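CmeC (Campylobacter jejuni, PDB 4MT4) probably serves as the outer-membrane channel of a drug-efflux system, a member of the outer membrane factor family. Local coordinates at residues Ala136-Asp147 against Ser277-Leu288. Residues are numbered along the deposited sequence; the frame is centred on the assembly and turned at random.
Sequences ASKSGFKASEYD and SSLEKLTQQNYL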
loop_
_atom_site.group_PDB
_atom_site.type_symbol
_atom_site.label_atom_id
_atom_site.label_comp_id
_atom_site.label_asym_id
_atom_site.label_seq_id
_atom_site.Cartn_x
_atom_site.Cartn_y
_atom_site.Cartn_z
ATOM N N ALA B 136 15.290 -15.817 17.446
ATOM C CA ALA B 136 14.248 -15.166 16.661
ATOM C C ALA B 136 14.846 -14.049 15.815
ATOM O O ALA B 136 14.499 -13.882 14.648
ATOM C CB ALA B 136 13.153 -14.623 17.568
ATOM N N SER B 137 15.760 -13.290 16.411
ATOM C CA SER B 137 16.454 -12.223 15.699
ATOM C C SER B 137 17.404 -12.779 14.646
ATOM O O SER B 137 17.652 -12.142 13.623
ATOM C CB SER B 137 17.225 -11.340 16.678
ATOM O OG SER B 137 16.336 -10.655 17.541
ATOM N N LYS B 138 17.941 -13.965 14.909
ATOM C CA LYS B 138 18.825 -14.624 13.957
ATOM C C LYS B 138 18.040 -15.033 12.720
ATOM O O LYS B 138 18.545 -14.971 11.599
ATOM C CB LYS B 138 19.496 -15.840 14.598
ATOM C CG LYS B 138 20.769 -16.299 13.903
ATOM C CD LYS B 138 21.499 -17.340 14.742
ATOM C CE LYS B 138 22.902 -17.614 14.213
ATOM N NZ LYS B 138 22.899 -18.322 12.902
ATOM N N SER B 139 16.797 -15.450 12.935
ATOM C CA SER B 139 15.902 -15.799 11.839
ATOM C C SER B 139 15.394 -14.536 11.148
ATOM O O SER B 139 15.107 -14.538 9.952
ATOM C CB SER B 139 14.730 -16.633 12.352
ATOM O OG SER B 139 15.184 -17.838 12.942
ATOM N N GLY B 140 15.285 -13.457 11.916
ATOM C CA GLY B 140 14.883 -12.172 11.378
ATOM C C GLY B 140 15.949 -11.607 10.461
ATOM O O GLY B 140 15.642 -10.979 9.449
ATOM N N PHE B 141 17.209 -11.835 10.821
ATOM C CA PHE B 141 18.334 -11.388 10.006
ATOM C C PHE B 141 18.427 -12.196 8.716
ATOM O O PHE B 141 18.645 -11.637 7.643
ATOM C CB PHE B 141 19.649 -11.492 10.780
ATOM C CG PHE B 141 20.869 -11.345 9.913
ATOM C CD1 PHE B 141 21.217 -10.110 9.391
ATOM C CD2 PHE B 141 21.662 -12.441 9.614
ATOM C CE1 PHE B 141 22.331 -9.969 8.588
ATOM C CE2 PHE B 141 22.780 -12.307 8.811
ATOM C CZ PHE B 141 23.115 -11.068 8.297
ATOM N N LYS B 142 18.266 -13.511 8.831
ATOM C CA LYS B 142 18.286 -14.393 7.668
ATOM C C LYS B 142 17.153 -14.048 6.706
ATOM O O LYS B 142 17.300 -14.163 5.490
ATOM C CB LYS B 142 18.182 -15.859 8.093
ATOM C CG LYS B 142 19.446 -16.416 8.729
ATOM C CD LYS B 142 19.334 -17.918 8.945
ATOM C CE LYS B 142 20.634 -18.505 9.474
ATOM N NZ LYS B 142 20.557 -19.986 9.626
ATOM N N ALA B 143 16.026 -13.623 7.265
ATOM C CA ALA B 143 14.885 -13.208 6.464
ATOM C C ALA B 143 15.191 -11.908 5.731
ATOM O O ALA B 143 14.751 -11.706 4.599
ATOM C CB ALA B 143 13.652 -13.052 7.336
ATOM N N SER B 144 15.953 -11.033 6.380
ATOM C CA SER B 144 16.338 -9.760 5.781
ATOM C C SER B 144 17.328 -9.976 4.639
ATOM O O SER B 144 17.374 -9.193 3.692
ATOM C CB SER B 144 16.944 -8.826 6.834
ATOM O OG SER B 144 18.181 -9.324 7.312
ATOM N N GLU B 145 18.119 -11.040 4.737
ATOM C CA GLU B 145 19.062 -11.389 3.681
ATOM C C GLU B 145 18.321 -11.889 2.446
ATOM O O GLU B 145 18.647 -11.518 1.317
ATOM C CB GLU B 145 20.054 -12.447 4.166
ATOM C CG GLU B 145 21.115 -11.924 5.119
ATOM C CD GLU B 145 22.133 -12.984 5.490
ATOM O OE1 GLU B 145 21.722 -14.103 5.861
ATOM O OE2 GLU B 145 23.344 -12.698 5.403
ATOM N N TYR B 146 17.320 -12.734 2.672
ATOM C CA TYR B 146 16.492 -13.252 1.591
ATOM C C TYR B 146 15.630 -12.147 0.992
ATOM O O TYR B 146 15.330 -12.162 -0.203
ATOM C CB TYR B 146 15.613 -14.397 2.093
ATOM C CG TYR B 146 16.385 -15.635 2.495
ATOM C CD1 TYR B 146 17.531 -16.016 1.809
ATOM C CD2 TYR B 146 15.970 -16.421 3.564
ATOM C CE1 TYR B 146 18.238 -17.145 2.172
ATOM C CE2 TYR B 146 16.671 -17.551 3.933
ATOM C CZ TYR B 146 17.805 -17.909 3.234
ATOM O OH TYR B 146 18.509 -19.034 3.600
ATOM N N ASP B 147 15.231 -11.194 1.831
ATOM C CA ASP B 147 14.478 -10.033 1.370
ATOM C C ASP B 147 15.343 -9.145 0.481
ATOM O O ASP B 147 14.845 -8.510 -0.446
ATOM C CB ASP B 147 13.944 -9.222 2.553
ATOM C CG ASP B 147 12.696 -9.829 3.162
ATOM O OD1 ASP B 147 12.035 -10.642 2.484
ATOM O OD2 ASP B 147 12.368 -9.487 4.318
ATOM N N SER B 277 12.572 -16.243 2.643
ATOM C CA SER B 277 12.275 -15.147 3.559
ATOM C C SER B 277 11.027 -15.443 4.377
ATOM O O SER B 277 11.001 -15.236 5.590
ATOM C CB SER B 277 12.091 -13.838 2.789
ATOM O OG SER B 277 11.526 -12.836 3.619
ATOM N N SER B 278 9.992 -15.924 3.699
ATOM C CA SER B 278 8.735 -16.246 4.355
ATOM C C SER B 278 8.926 -17.399 5.338
ATOM O O SER B 278 8.265 -17.459 6.376
ATOM C CB SER B 278 7.669 -16.591 3.315
ATOM O OG SER B 278 6.377 -16.604 3.889
ATOM N N LEU B 279 9.838 -18.307 5.006
ATOM C CA LEU B 279 10.154 -19.428 5.881
ATOM C C LEU B 279 10.812 -18.947 7.171
ATOM O O LEU B 279 10.394 -19.317 8.267
ATOM C CB LEU B 279 11.068 -20.427 5.171
ATOM C CG LEU B 279 11.526 -21.619 6.014
ATOM C CD1 LEU B 279 10.364 -22.571 6.253
ATOM C CD2 LEU B 279 12.707 -22.343 5.375
ATOM N N GLU B 280 11.838 -18.111 7.030
ATOM C CA GLU B 280 12.597 -17.620 8.176
ATOM C C GLU B 280 11.751 -16.772 9.114
ATOM O O GLU B 280 11.959 -16.777 10.326
ATOM C CB GLU B 280 13.809 -16.815 7.705
ATOM C CG GLU B 280 14.861 -17.645 6.989
ATOM C CD GLU B 280 15.606 -18.597 7.912
ATOM O OE1 GLU B 280 15.509 -18.451 9.151
ATOM O OE2 GLU B 280 16.301 -19.495 7.392
ATOM N N LYS B 281 10.797 -16.042 8.550
ATOM C CA LYS B 281 9.894 -15.233 9.355
ATOM C C LYS B 281 8.937 -16.119 10.145
ATOM O O LYS B 281 8.403 -15.710 11.176
ATOM C CB LYS B 281 9.120 -14.255 8.474
ATOM C CG LYS B 281 9.987 -13.149 7.898
ATOM C CD LYS B 281 9.196 -12.225 6.995
ATOM C CE LYS B 281 10.092 -11.164 6.373
ATOM N NZ LYS B 281 9.332 -10.221 5.506
ATOM N N LEU B 282 8.736 -17.339 9.659
ATOM C CA LEU B 282 7.886 -18.305 10.346
ATOM C C LEU B 282 8.607 -18.915 11.546
ATOM O O LEU B 282 8.024 -19.045 12.623
ATOM C CB LEU B 282 7.435 -19.405 9.384
ATOM C CG LEU B 282 6.680 -20.590 9.992
ATOM C CD1 LEU B 282 5.438 -20.124 10.743
ATOM C CD2 LEU B 282 6.317 -21.600 8.917
ATOM N N THR B 283 9.875 -19.281 11.366
ATOM C CA THR B 283 10.675 -19.823 12.467
ATOM C C THR B 283 10.928 -18.750 13.514
ATOM O O THR B 283 11.089 -19.045 14.695
ATOM C CB THR B 283 12.038 -20.367 11.995
ATOM O OG1 THR B 283 13.046 -19.367 12.190
ATOM C CG2 THR B 283 11.990 -20.752 10.529
ATOM N N GLN B 284 10.970 -17.502 13.060
ATOM C CA GLN B 284 11.164 -16.369 13.952
ATOM C C GLN B 284 10.013 -16.268 14.944
ATOM O O GLN B 284 10.226 -16.132 16.148
ATOM C CB GLN B 284 11.287 -15.071 13.154
ATOM C CG GLN B 284 11.348 -13.825 14.017
ATOM C CD GLN B 284 11.477 -12.555 13.199
ATOM O OE1 GLN B 284 10.977 -12.472 12.076
ATOM N NE2 GLN B 284 12.153 -11.558 13.757
ATOM N N GLN B 285 8.792 -16.347 14.426
ATOM C CA GLN B 285 7.594 -16.294 15.257
ATOM C C GLN B 285 7.481 -17.537 16.134
ATOM O O GLN B 285 6.952 -17.478 17.243
ATOM C CB GLN B 285 6.343 -16.146 14.388
ATOM C CG GLN B 285 6.291 -14.845 13.600
ATOM C CD GLN B 285 6.284 -13.626 14.502
ATOM O OE1 GLN B 285 5.588 -13.595 15.517
ATOM N NE2 GLN B 285 7.068 -12.617 14.139
ATOM N N ASN B 286 7.986 -18.659 15.631
ATOM C CA ASN B 286 7.963 -19.911 16.377
ATOM C C ASN B 286 8.849 -19.834 17.614
ATOM O O ASN B 286 8.506 -20.365 18.670
ATOM C CB ASN B 286 8.402 -21.070 15.481
ATOM C CG ASN B 286 8.342 -22.408 16.188
ATOM O OD1 ASN B 286 7.261 -22.948 16.427
ATOM N ND2 ASN B 286 9.505 -22.954 16.521
ATOM N N TYR B 287 9.989 -19.164 17.476
ATOM C CA TYR B 287 10.903 -18.956 18.594
ATOM C C TYR B 287 10.291 -18.023 19.635
ATOM O O TYR B 287 10.529 -18.168 20.833
ATOM C CB TYR B 287 12.236 -18.388 18.098
ATOM C CG TYR B 287 13.175 -19.428 17.524
ATOM C CD1 TYR B 287 13.434 -20.611 18.209
ATOM C CD2 TYR B 287 13.799 -19.230 16.297
ATOM C CE1 TYR B 287 14.291 -21.565 17.687
ATOM C CE2 TYR B 287 14.655 -20.177 15.768
ATOM C CZ TYR B 287 14.898 -21.341 16.466
ATOM O OH TYR B 287 15.752 -22.279 15.933
ATOM N N LEU B 288 9.499 -17.065 19.163
ATOM C CA LEU B 288 8.866 -16.089 20.043
ATOM C C LEU B 288 7.734 -16.711 20.851
ATOM O O LEU B 288 7.321 -16.165 21.874
ATOM C CB LEU B 288 8.344 -14.901 19.235
ATOM C CG LEU B 288 9.428 -14.007 18.630
ATOM C CD1 LEU B 288 8.809 -12.857 17.852
ATOM C CD2 LEU B 288 10.360 -13.493 19.719
HETATM O O HOH W 1 16.450 -20.000 11.535
#
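The Y287 ring turns its edge to S139, whose OG lies in the ring plane 3.7 Å from CE2, and the Y146 ring likewise receives E280 CG at its edge, 3.6 Å from CE2. The D147 carboxylate is approached differently: S277 OG donates to OD1 over 2.5 Å, arriving 46° out of the carboxylate plane. The K281 and D147 side chains reach toward each other from opposite directions, and NZ makes a salt bridge with OD2 at 3.3 Å, weak as a hydrogen bond. K281 starts away from helix 129-195, and its extended chain passes A143 CB, which touches K281 CG.

Such pairings illustrate antiparallel helix packing with knobs-into-holes. In this outer membrane factor, in which each of three subunits gives four strands to a shared β-barrel, continued by long helices, helix 273-293 lies against helix 129-195 with the local axes 7.9 Å apart and at 168°. Two knobs interlock: S139 enters the hole of E280, T283, Q284 and Y287, and E280 that of S139, K142, A143 and Y146. E280 bends at chi2 (-70°), which turns its carboxylate against the K142 aliphatic chain, at CB and CD; a water bonded to OE1 also reaches S139 OG. S139 OG lies 2.7 Å from T283 OG1 and also hydrogen-bonds R135 O one turn earlier, so which of them takes its proton is left open. Q284 extends along the A136-G140 turn, its CG 3.2 Å from A136 O, and A136 CB packs against Y287 CB and L288 CD2. Beyond the pair, Y146 also touches T456 of helix 456-463, and Y287 rests on S4 of the N-terminal segment.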